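PDB 3R4V: putative uncharacterized protein from Pseudomonas phage 201phi2-1, which is of unknown function but belongs to the tubulin-like proteins of phages and holds guanosine-5'-diphosphate in a nucleotide pocket. Local coordinates for residues Thr48-Thr53 against Pro65-Gln70; Val114-Gly119 against Val149-Pro154; Glu122-Leu127 against Leu286-Gln291; Pro206-Leu211 against Val272-Ile277. All blocks are in the same frame, centred on the assembly; numbering follows the deposited sequence.

How the interactions relate
Taken as a worked example, the four contacts illustrate how chemistry follows place in a tubulin-like fold. Interaction 2 is the core contact, a pair of parallel strands joined by backbone bonds and apolar side chains close to the centre of the chain. Interaction 4 lies about 10 Å from it, centre to centre, where strand 208-214 pairs with strand 148-154; it is a surface contact built around one carboxylate. Interaction 3, also at the surface, packs a thioether and apolar groups without a hydrogen bond between its segments; it shares helix 274-294 with interaction 4 and the nucleotide with interaction 2. Interaction 1, partly buried, stands apart at the outermost strand 46-49, where a side-chain amide bonds a loop and methyl groups pack beside it.

Interaction 1 of 4, residues Thr48-Thr53 against Pro65-Gln70; sequences TLTKGT and PLVRPQ
Q70 reaches across to K51, and its side chain makes both hydrogen bonds between 48-53 and 65-70. Its CB points toward the loop that follows strand 46-49, and with CG lying beside the backbone N (chi1 -59°) the extended chain brings the amide up to the main chain of K51. CD stands 3.7 Å from K51 N. Beyond it the two ends of the amide divide the work. OE1 accepts from K51 N at 2.8 Å, a nearly straight bond (164°) that arrives in the carbonyl plane on a lone pair; the same oxygen packs against T50, 3.4 Å from CB of that residue. NE2 gives to K51 O at 3.0 Å, again on a lone pair, and to L66 O at 2.9 Å from above the carbonyl plane. Three bonds thus fix the rotation of the amide, one of them tying it back to its own helical segment. In the fold, this is where the edge strand of the nucleotide-binding half, parallel to strand 28-32, gives way to a loop and then to helix 60-67. Beside the amide, T53 rests its methyl CG2 between the helix residues, 3.9 Å from CB of L66 and as far from CG1 of V67, the latter crossing at about a right angle. T50 OG1 donates to T53 OG1 at 2.7 Å, and T53 OG1 is also bonded to T33 O. V67 also packs against V97, L98 and L101 of helix 95-108.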
# COMPACT_ATOMS: atom_id res chain seq x y z
N THR A 48 -4.46 17.46 -0.66
CA THR A 48 -5.89 17.71 -0.79
C THR A 48 -6.64 17.02 0.34
O THR A 48 -6.50 15.82 0.56
CB THR A 48 -6.42 17.20 -2.14
OG1 THR A 48 -5.64 17.75 -3.21
CG2 THR A 48 -7.88 17.58 -2.32
N LEU A 49 -7.42 17.81 1.08
CA LEU A 49 -8.22 17.29 2.19
C LEU A 49 -9.69 17.27 1.82
O LEU A 49 -10.22 18.26 1.31
CB LEU A 49 -8.02 18.14 3.45
CG LEU A 49 -6.57 18.39 3.87
CD1 LEU A 49 -6.52 19.29 5.10
CD2 LEU A 49 -5.84 17.08 4.13
N THR A 50 -10.35 16.13 2.06
CA THR A 50 -11.77 15.99 1.76
C THR A 50 -12.61 16.92 2.63
O THR A 50 -12.20 17.32 3.72
CB THR A 50 -12.27 14.53 1.96
OG1 THR A 50 -11.93 14.07 3.27
CG2 THR A 50 -11.63 13.61 0.93
N LYS A 51 -13.79 17.26 2.13
CA LYS A 51 -14.69 18.18 2.81
C LYS A 51 -15.66 17.44 3.74
O LYS A 51 -16.05 16.30 3.47
CB LYS A 51 -15.47 19.00 1.77
CG LYS A 51 -14.63 20.08 1.09
CD LYS A 51 -14.94 20.17 -0.41
CE LYS A 51 -16.43 20.37 -0.67
NZ LYS A 51 -16.93 21.68 -0.16
N GLY A 52 -16.02 18.10 4.83
CA GLY A 52 -17.00 17.57 5.77
C GLY A 52 -16.60 16.30 6.49
O GLY A 52 -17.47 15.54 6.92
N THR A 53 -15.30 16.07 6.65
CA THR A 53 -14.82 14.82 7.24
C THR A 53 -13.97 15.01 8.49
O THR A 53 -13.35 14.06 8.96
CB THR A 53 -14.00 13.98 6.24
OG1 THR A 53 -13.01 14.81 5.62
CG2 THR A 53 -14.90 13.38 5.17
N PRO A 65 -19.06 6.61 3.20
CA PRO A 65 -20.15 7.33 2.53
C PRO A 65 -19.86 8.83 2.41
O PRO A 65 -20.39 9.49 1.51
CB PRO A 65 -21.38 7.08 3.42
CG PRO A 65 -20.83 6.58 4.73
CD PRO A 65 -19.49 5.96 4.45
N LEU A 66 -19.02 9.36 3.29
CA LEU A 66 -18.67 10.78 3.25
C LEU A 66 -17.70 11.09 2.11
O LEU A 66 -17.82 12.13 1.46
CB LEU A 66 -18.04 11.20 4.57
CG LEU A 66 -19.05 11.20 5.72
CD1 LEU A 66 -18.37 11.47 7.05
CD2 LEU A 66 -20.11 12.22 5.42
N VAL A 67 -16.75 10.19 1.88
CA VAL A 67 -15.69 10.48 0.91
C VAL A 67 -16.00 9.99 -0.50
O VAL A 67 -15.51 10.56 -1.47
CB VAL A 67 -14.32 9.95 1.38
CG1 VAL A 67 -13.99 10.51 2.76
CG2 VAL A 67 -14.28 8.43 1.38
N ARG A 68 -16.81 8.95 -0.61
CA ARG A 68 -17.11 8.36 -1.92
C ARG A 68 -17.55 9.39 -2.97
O ARG A 68 -17.04 9.39 -4.08
CB ARG A 68 -18.13 7.22 -1.79
CG ARG A 68 -18.54 6.60 -3.12
CD ARG A 68 -17.31 6.17 -3.90
NE ARG A 68 -17.63 5.54 -5.18
CZ ARG A 68 -17.55 6.16 -6.36
NH1 ARG A 68 -17.17 7.42 -6.43
NH2 ARG A 68 -17.87 5.50 -7.47
N PRO A 69 -18.51 10.28 -2.63
CA PRO A 69 -18.96 11.19 -3.69
C PRO A 69 -17.89 12.21 -4.10
O PRO A 69 -18.06 12.88 -5.12
CB PRO A 69 -20.17 11.91 -3.05
CG PRO A 69 -20.53 11.06 -1.84
CD PRO A 69 -19.24 10.49 -1.37
N GLN A 70 -16.82 12.32 -3.32
CA GLN A 70 -15.76 13.29 -3.58
C GLN A 70 -14.63 12.73 -4.43
O GLN A 70 -13.77 13.47 -4.91
CB GLN A 70 -15.19 13.84 -2.27
CG GLN A 70 -16.24 14.54 -1.39
CD GLN A 70 -15.68 15.01 -0.06
OE1 GLN A 70 -14.73 15.80 -0.01
NE2 GLN A 70 -16.25 14.52 1.03

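Interaction 2 of 4, residues Val114-Gly119 against Val149-Pro154; sequences VSFVVG and VVNYVP. With GDP (guanosine-5'-diphosphate), chain B.
V117 meets both V150 and Y152 at the apolar centre of this pair of strands. Its CG2, placed between the backbone N and the carbonyl carbon, lies 4.1 Å from V150 CB and approaches the edge of the Y152 ring, near its plane, at CD1. On the same face the ring of Y152 reaches on toward G119, whose lack of a side chain lets the OH come within 3.6 Å of its CA. F116 and N151 occupy the opposite face: F116 CD1 is 3.5 Å from N151 CB, and N151 CG, anti to its backbone N (chi1 -177°), lies 3.7 Å from F116 CE1, with the ring and the amide plane turned 49° apart. V118, also on that face, touches the nucleotide, its CG1 3.7 Å from N2 of the guanosine-5'-diphosphate base. Strands 113-119 and 148-154 run parallel in the central sheet and are joined through helix 124-144, a beta-alpha-beta crossover of the kind on which Rossmann-like nucleotide-binding domains are built. Between them the main chains alternate as parallel strands do: S115 N gives to V149 O, N151 N to S115 O at 2.8 Å, V117 N to N151 O, V153 N to V117 O, and G119 N to V153 O. The last differs from the rest, since its donor sits 42° above the carbonyl plane. Farther out come the polar groups. The buried amide of N151 is satisfied beyond the pair, ND2 by L211 O and OD1 by K171 NZ. At the S115 end, a water 2.7 Å from S115 OG donates to V149 O.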
# COMPACT_ATOMS: atom_id res chain seq x y z
N VAL A 114 1.68 0.10 -8.60
CA VAL A 114 1.84 -0.76 -7.43
C VAL A 114 1.52 0.02 -6.17
O VAL A 114 1.52 1.25 -6.20
CB VAL A 114 3.26 -1.37 -7.30
CG1 VAL A 114 3.58 -2.23 -8.53
CG2 VAL A 114 4.32 -0.28 -7.09
N SER A 115 1.23 -0.68 -5.07
CA SER A 115 0.92 0.00 -3.81
C SER A 115 1.87 -0.42 -2.72
O SER A 115 2.40 -1.53 -2.75
CB SER A 115 -0.51 -0.35 -3.37
OG SER A 115 -1.44 0.03 -4.37
N PHE A 116 2.08 0.46 -1.75
CA PHE A 116 2.83 0.12 -0.56
C PHE A 116 1.87 0.26 0.62
O PHE A 116 1.39 1.37 0.90
CB PHE A 116 4.03 1.08 -0.41
CG PHE A 116 5.14 0.78 -1.37
CD1 PHE A 116 6.19 -0.05 -0.99
CD2 PHE A 116 5.11 1.27 -2.66
CE1 PHE A 116 7.20 -0.36 -1.89
CE2 PHE A 116 6.12 0.95 -3.57
CZ PHE A 116 7.15 0.16 -3.18
N VAL A 117 1.57 -0.85 1.29
CA VAL A 117 0.52 -0.82 2.31
C VAL A 117 1.07 -1.34 3.63
O VAL A 117 1.91 -2.24 3.65
CB VAL A 117 -0.73 -1.63 1.88
CG1 VAL A 117 -1.39 -0.98 0.65
CG2 VAL A 117 -0.39 -3.09 1.64
N VAL A 118 0.61 -0.75 4.73
CA VAL A 118 1.14 -1.10 6.04
C VAL A 118 0.14 -1.94 6.82
O VAL A 118 -1.04 -1.59 6.92
CB VAL A 118 1.48 0.18 6.85
CG1 VAL A 118 1.77 -0.15 8.31
CG2 VAL A 118 2.67 0.89 6.24
N GLY A 119 0.61 -3.05 7.39
CA GLY A 119 -0.21 -3.87 8.27
C GLY A 119 -0.11 -3.35 9.70
O GLY A 119 0.89 -3.59 10.40
N VAL A 149 -1.23 -5.15 -7.03
CA VAL A 149 0.10 -5.59 -6.64
C VAL A 149 0.57 -4.70 -5.51
O VAL A 149 0.66 -3.49 -5.69
CB VAL A 149 1.06 -5.45 -7.84
CG1 VAL A 149 2.48 -5.77 -7.47
CG2 VAL A 149 0.59 -6.35 -8.99
N VAL A 150 0.85 -5.30 -4.37
CA VAL A 150 1.20 -4.52 -3.19
C VAL A 150 2.46 -5.02 -2.52
O VAL A 150 2.72 -6.22 -2.44
CB VAL A 150 0.05 -4.50 -2.16
CG1 VAL A 150 -1.29 -4.20 -2.85
CG2 VAL A 150 -0.02 -5.80 -1.39
N ASN A 151 3.26 -4.09 -2.03
CA ASN A 151 4.36 -4.40 -1.15
C ASN A 151 3.79 -4.24 0.25
O ASN A 151 3.39 -3.13 0.64
CB ASN A 151 5.50 -3.42 -1.37
CG ASN A 151 6.72 -3.74 -0.53
OD1 ASN A 151 6.95 -3.11 0.51
ND2 ASN A 151 7.49 -4.72 -0.95
N TYR A 152 3.71 -5.35 0.97
CA TYR A 152 3.06 -5.39 2.27
C TYR A 152 4.11 -5.26 3.37
O TYR A 152 5.09 -5.98 3.37
CB TYR A 152 2.30 -6.70 2.45
CG TYR A 152 1.77 -6.89 3.86
CD1 TYR A 152 0.63 -6.22 4.29
CD2 TYR A 152 2.43 -7.73 4.76
CE1 TYR A 152 0.14 -6.39 5.59
CE2 TYR A 152 1.95 -7.91 6.06
CZ TYR A 152 0.81 -7.23 6.47
OH TYR A 152 0.34 -7.40 7.75
N VAL A 153 3.91 -4.30 4.28
CA VAL A 153 4.89 -4.06 5.33
C VAL A 153 4.16 -4.08 6.67
O VAL A 153 3.38 -3.16 6.97
CB VAL A 153 5.57 -2.69 5.14
CG1 VAL A 153 6.56 -2.44 6.26
CG2 VAL A 153 6.27 -2.63 3.79
N PRO A 154 4.38 -5.14 7.46
CA PRO A 154 3.72 -5.24 8.76
C PRO A 154 4.46 -4.41 9.79
O PRO A 154 5.69 -4.42 9.78
CB PRO A 154 3.90 -6.72 9.11
CG PRO A 154 5.15 -7.13 8.40
CD PRO A 154 5.18 -6.33 7.13
PB GDP B . -5.72 6.98 8.87
O1B GDP B . -5.30 8.43 8.86
O2B GDP B . -5.53 6.43 7.49
O3B GDP B . -7.16 6.85 9.35
O3A GDP B . -4.83 6.17 9.93
PA GDP B . -3.23 6.24 10.08
O1A GDP B . -2.74 7.58 10.60
O2A GDP B . -2.55 5.86 8.80
O5' GDP B . -3.03 5.15 11.20
C5' GDP B . -3.51 3.80 11.04
C4' GDP B . -2.66 2.84 11.86
O4' GDP B . -1.37 2.71 11.26
C3' GDP B . -2.39 3.32 13.28
O3' GDP B . -3.38 2.81 14.18
C2' GDP B . -1.03 2.74 13.59
O2' GDP B . -1.15 1.38 14.00
C1' GDP B . -0.33 2.70 12.25
N9 GDP B . 0.46 3.92 11.97
C8 GDP B . 0.13 5.20 12.26
N7 GDP B . 1.08 6.06 11.81
C5 GDP B . 2.03 5.32 11.19
C6 GDP B . 3.29 5.59 10.47
O6 GDP B . 3.72 6.75 10.33
N1 GDP B . 3.97 4.53 9.98
C2 GDP B . 3.53 3.26 10.12
N2 GDP B . 4.25 2.23 9.60
N3 GDP B . 2.38 2.95 10.76
C4 GDP B . 1.60 3.92 11.29
O HOH W 1 -1.46 -1.84 -6.35

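Interaction 3 of 4, residues Glu122-Leu127 against Leu286-Gln291; sequences ESTDNL and LEMTRQ. With GDP (guanosine-5'-diphosphate), chain B.
T124 and M288 press together at the tight point of this helix-to-helix contact: T124 CG2 is 3.4 Å from M288 CB, closer than carbon atoms usually pack. The M288 side chain crosses T124 obliquely. Its SD comes within 3.8 Å of S123 C, and the bend at chi3 (64°) turns CE back to T124, 3.8 Å from its N. L127 completes the apolar patch, its CD1 3.9 Å from SD and crossing M288 at about a right angle. No hydrogen bond links the two segments, though T124 OG1 is bonded to Q292 NE2, just beyond. T124 CG2 also brushes T289 OG1, a hydroxyl already bonded to K285 O. Away from this patch the residues are more exposed: R290 grips E287 side-on through NE and NH2, an in-helix salt bridge, while Q291 NE2 adds a bond to OE2. S123 OG, at the N-cap, accepts from N126 N. N126 in turn holds the ribose of guanosine-5'-diphosphate, OD1 accepting from O2' at 2.9 Å and ND2 donating to O3' at 3.1 Å; E122 N also donates to OD1, which helps position the amide. A capped helix start thus contributes N126 and E122 to the nucleotide pocket of this tubulin-like fold.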
# COMPACT_ATOMS: atom_id res chain seq x y z
N GLU A 122 -1.69 -2.50 16.27
CA GLU A 122 -1.90 -2.02 17.64
C GLU A 122 -3.06 -2.67 18.39
O GLU A 122 -2.97 -2.95 19.59
CB GLU A 122 -2.12 -0.50 17.65
CG GLU A 122 -0.95 0.35 17.20
CD GLU A 122 -1.25 1.83 17.35
OE1 GLU A 122 -2.39 2.17 17.76
OE2 GLU A 122 -0.36 2.67 17.06
N SER A 123 -4.17 -2.89 17.69
CA SER A 123 -5.45 -3.15 18.35
C SER A 123 -6.30 -4.07 17.49
O SER A 123 -5.99 -4.29 16.33
CB SER A 123 -6.19 -1.82 18.51
OG SER A 123 -6.39 -1.24 17.23
N THR A 124 -7.40 -4.58 18.05
CA THR A 124 -8.30 -5.38 17.21
C THR A 124 -8.96 -4.52 16.13
O THR A 124 -9.34 -5.02 15.07
CB THR A 124 -9.37 -6.13 18.04
OG1 THR A 124 -10.03 -5.21 18.92
CG2 THR A 124 -8.73 -7.23 18.89
N ASP A 125 -9.10 -3.22 16.39
CA ASP A 125 -9.61 -2.31 15.35
C ASP A 125 -8.66 -2.25 14.15
O ASP A 125 -9.09 -2.37 13.00
CB ASP A 125 -9.83 -0.89 15.90
CG ASP A 125 -11.09 -0.77 16.75
OD1 ASP A 125 -11.22 0.26 17.44
OD2 ASP A 125 -11.93 -1.70 16.73
N ASN A 126 -7.37 -2.05 14.42
CA ASN A 126 -6.36 -2.07 13.36
C ASN A 126 -6.43 -3.39 12.58
O ASN A 126 -6.42 -3.41 11.35
CB ASN A 126 -4.95 -1.98 13.96
CG ASN A 126 -4.49 -0.54 14.23
OD1 ASN A 126 -3.41 -0.33 14.79
ND2 ASN A 126 -5.28 0.44 13.83
N LEU A 127 -6.48 -4.49 13.32
CA LEU A 127 -6.40 -5.81 12.69
C LEU A 127 -7.63 -6.08 11.86
O LEU A 127 -7.53 -6.62 10.78
CB LEU A 127 -6.20 -6.91 13.74
CG LEU A 127 -4.85 -6.85 14.45
CD1 LEU A 127 -4.83 -7.75 15.68
CD2 LEU A 127 -3.73 -7.23 13.50
N LEU A 286 -7.63 -12.95 16.53
CA LEU A 286 -8.28 -13.98 17.36
C LEU A 286 -7.70 -14.03 18.79
O LEU A 286 -8.43 -14.13 19.78
CB LEU A 286 -8.15 -15.35 16.71
CG LEU A 286 -8.83 -16.50 17.45
CD1 LEU A 286 -10.34 -16.30 17.43
CD2 LEU A 286 -8.44 -17.84 16.84
N GLU A 287 -6.37 -13.97 18.88
CA GLU A 287 -5.70 -13.99 20.17
C GLU A 287 -6.08 -12.76 21.00
O GLU A 287 -6.38 -12.89 22.18
CB GLU A 287 -4.19 -14.10 20.00
CG GLU A 287 -3.40 -13.98 21.32
CD GLU A 287 -3.85 -14.96 22.40
OE1 GLU A 287 -4.48 -16.00 22.08
OE2 GLU A 287 -3.57 -14.69 23.59
N MET A 288 -6.09 -11.58 20.38
CA MET A 288 -6.48 -10.37 21.10
C MET A 288 -7.94 -10.43 21.54
O MET A 288 -8.29 -10.03 22.66
CB MET A 288 -6.28 -9.13 20.22
CG MET A 288 -4.85 -8.70 20.00
SD MET A 288 -4.83 -6.98 19.46
CE MET A 288 -5.49 -6.18 20.92
N THR A 289 -8.80 -10.91 20.65
CA THR A 289 -10.22 -11.01 20.96
C THR A 289 -10.48 -12.05 22.05
O THR A 289 -11.35 -11.87 22.90
CB THR A 289 -11.06 -11.30 19.71
OG1 THR A 289 -10.98 -10.18 18.81
CG2 THR A 289 -12.51 -11.53 20.09
N ARG A 290 -9.73 -13.14 22.03
CA ARG A 290 -9.84 -14.13 23.09
C ARG A 290 -9.60 -13.43 24.43
O ARG A 290 -10.37 -13.59 25.38
CB ARG A 290 -8.84 -15.27 22.89
CG ARG A 290 -8.96 -16.37 23.93
CD ARG A 290 -7.85 -17.40 23.80
NE ARG A 290 -6.54 -16.83 24.11
CZ ARG A 290 -6.05 -16.71 25.34
NH1 ARG A 290 -6.76 -17.12 26.38
NH2 ARG A 290 -4.85 -16.18 25.53
N GLN A 291 -8.53 -12.65 24.50
CA GLN A 291 -8.21 -11.95 25.74
C GLN A 291 -9.32 -10.99 26.17
O GLN A 291 -9.68 -10.93 27.34
CB GLN A 291 -6.88 -11.23 25.61
CG GLN A 291 -5.69 -12.18 25.49
CD GLN A 291 -4.40 -11.45 25.14
OE1 GLN A 291 -4.30 -10.23 25.30
NE2 GLN A 291 -3.42 -12.20 24.65
PB GDP B . -5.72 6.98 8.87
O1B GDP B . -5.30 8.43 8.86
O2B GDP B . -5.53 6.43 7.49
O3B GDP B . -7.16 6.85 9.35
O3A GDP B . -4.83 6.17 9.93
PA GDP B . -3.23 6.24 10.08
O1A GDP B . -2.74 7.58 10.60
O2A GDP B . -2.55 5.86 8.80
O5' GDP B . -3.03 5.15 11.20
C5' GDP B . -3.51 3.80 11.04
C4' GDP B . -2.66 2.84 11.86
O4' GDP B . -1.37 2.71 11.26
C3' GDP B . -2.39 3.32 13.28
O3' GDP B . -3.38 2.81 14.18
C2' GDP B . -1.03 2.74 13.59
O2' GDP B . -1.15 1.38 14.00
C1' GDP B . -0.33 2.70 12.25
N9 GDP B . 0.46 3.92 11.97
C8 GDP B . 0.13 5.20 12.26
N7 GDP B . 1.08 6.06 11.81
C5 GDP B . 2.03 5.32 11.19
C6 GDP B . 3.29 5.59 10.47
O6 GDP B . 3.72 6.75 10.33
N1 GDP B . 3.97 4.53 9.98
C2 GDP B . 3.53 3.26 10.12
N2 GDP B . 4.25 2.23 9.60
N3 GDP B . 2.38 2.95 10.76
C4 GDP B . 1.60 3.92 11.29

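Interaction 4 of 4, residues Pro206-Leu211 against Val272-Ile277; sequences PQVCEL and VGVVEI
I277 lays its CD1 methyl over one face of the E210 carboxylate, 3.4 Å above CD, the two side chains meeting tip to tip. The same methyl is 3.4 Å from OE1. The other oxygen, OE2, is met at the rim, from near the carboxylate plane: CA of G273 lies 3.5 Å from it, an approach made possible by the absence of a side chain there, and a water donates to it at 2.6 Å. That water also takes a weak bond from G273 N. No direct hydrogen bond joins the segments, so the acid is tied to 272-277 through solvent and packing. The backbone N of V274, 4.0 Å from OE2, may favour the charged form of the acid. With V274 CG1 anti to the backbone N (chi1 174°), CG2 is left beside that N and lies 3.5 Å from V208 O, with V208 CG1 farther off. The contact lies in the C-terminal part of the fold: strand 208-214 runs between strand 148-154 and the antiparallel strand 264-270, V208 and V274 both rest on M134 of helix 124-144, and I277 packs against Y152.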
# COMPACT_ATOMS: atom_id res chain seq x y z
N PRO A 206 -6.72 -12.67 -11.77
CA PRO A 206 -6.38 -11.40 -11.12
C PRO A 206 -6.77 -11.43 -9.65
O PRO A 206 -7.88 -11.84 -9.31
CB PRO A 206 -7.24 -10.38 -11.87
CG PRO A 206 -8.43 -11.16 -12.32
CD PRO A 206 -7.92 -12.55 -12.61
N GLN A 207 -5.86 -10.99 -8.78
CA GLN A 207 -6.09 -11.06 -7.35
C GLN A 207 -5.04 -10.18 -6.69
O GLN A 207 -4.19 -9.63 -7.38
CB GLN A 207 -5.98 -12.52 -6.87
CG GLN A 207 -4.65 -13.19 -7.22
CD GLN A 207 -4.56 -14.70 -6.88
OE1 GLN A 207 -3.50 -15.30 -7.04
NE2 GLN A 207 -5.67 -15.31 -6.44
N VAL A 208 -5.10 -10.05 -5.36
CA VAL A 208 -4.05 -9.33 -4.65
C VAL A 208 -2.75 -10.12 -4.76
O VAL A 208 -2.72 -11.32 -4.45
CB VAL A 208 -4.38 -9.09 -3.18
CG1 VAL A 208 -3.20 -8.42 -2.48
CG2 VAL A 208 -5.59 -8.19 -3.06
N CYS A 209 -1.70 -9.44 -5.21
CA CYS A 209 -0.38 -10.02 -5.36
C CYS A 209 0.60 -9.23 -4.50
O CYS A 209 0.34 -8.07 -4.20
CB CYS A 209 0.09 -9.89 -6.80
SG CYS A 209 -0.91 -10.82 -7.96
N GLU A 210 1.72 -9.85 -4.14
CA GLU A 210 2.78 -9.11 -3.46
C GLU A 210 3.89 -8.72 -4.40
O GLU A 210 4.24 -9.46 -5.31
CB GLU A 210 3.41 -9.94 -2.36
CG GLU A 210 2.65 -10.08 -1.06
CD GLU A 210 3.49 -10.86 -0.04
OE1 GLU A 210 4.25 -10.22 0.72
OE2 GLU A 210 3.43 -12.11 -0.02
N LEU A 211 4.47 -7.56 -4.15
CA LEU A 211 5.66 -7.10 -4.82
C LEU A 211 6.82 -7.31 -3.86
O LEU A 211 6.77 -6.86 -2.71
CB LEU A 211 5.54 -5.61 -5.12
CG LEU A 211 6.79 -4.89 -5.63
CD1 LEU A 211 7.32 -5.57 -6.90
CD2 LEU A 211 6.55 -3.43 -5.86
N VAL A 272 1.14 -16.25 -3.72
CA VAL A 272 0.91 -17.34 -2.78
C VAL A 272 1.11 -16.89 -1.32
O VAL A 272 0.54 -17.47 -0.41
CB VAL A 272 1.74 -18.60 -3.11
CG1 VAL A 272 3.22 -18.38 -2.84
CG2 VAL A 272 1.24 -19.78 -2.30
N GLY A 273 1.90 -15.85 -1.11
CA GLY A 273 2.22 -15.40 0.24
C GLY A 273 1.07 -14.65 0.91
O GLY A 273 1.09 -14.45 2.12
N VAL A 274 0.08 -14.24 0.13
CA VAL A 274 -1.06 -13.49 0.68
C VAL A 274 -1.85 -14.34 1.68
O VAL A 274 -2.38 -13.82 2.67
CB VAL A 274 -1.98 -12.97 -0.44
CG1 VAL A 274 -3.25 -12.31 0.15
CG2 VAL A 274 -1.22 -11.95 -1.31
N VAL A 275 -1.92 -15.65 1.46
CA VAL A 275 -2.61 -16.52 2.41
C VAL A 275 -2.02 -16.38 3.81
O VAL A 275 -2.74 -16.17 4.79
CB VAL A 275 -2.55 -17.99 2.00
CG1 VAL A 275 -3.20 -18.86 3.08
CG2 VAL A 275 -3.22 -18.20 0.65
N GLU A 276 -0.70 -16.46 3.90
CA GLU A 276 -0.02 -16.36 5.19
C GLU A 276 -0.16 -14.97 5.80
O GLU A 276 -0.28 -14.83 7.03
CB GLU A 276 1.46 -16.72 5.06
CG GLU A 276 2.24 -16.58 6.35
CD GLU A 276 3.74 -16.73 6.13
OE1 GLU A 276 4.15 -17.71 5.47
OE2 GLU A 276 4.50 -15.87 6.62
N ILE A 277 -0.12 -13.94 4.96
CA ILE A 277 -0.33 -12.58 5.46
C ILE A 277 -1.70 -12.47 6.13
O ILE A 277 -1.81 -11.92 7.24
CB ILE A 277 -0.19 -11.54 4.33
CG1 ILE A 277 1.28 -11.42 3.90
CG2 ILE A 277 -0.74 -10.20 4.75
CD1 ILE A 277 1.46 -10.55 2.66
O HOH W 2 2.35 -13.33 -2.10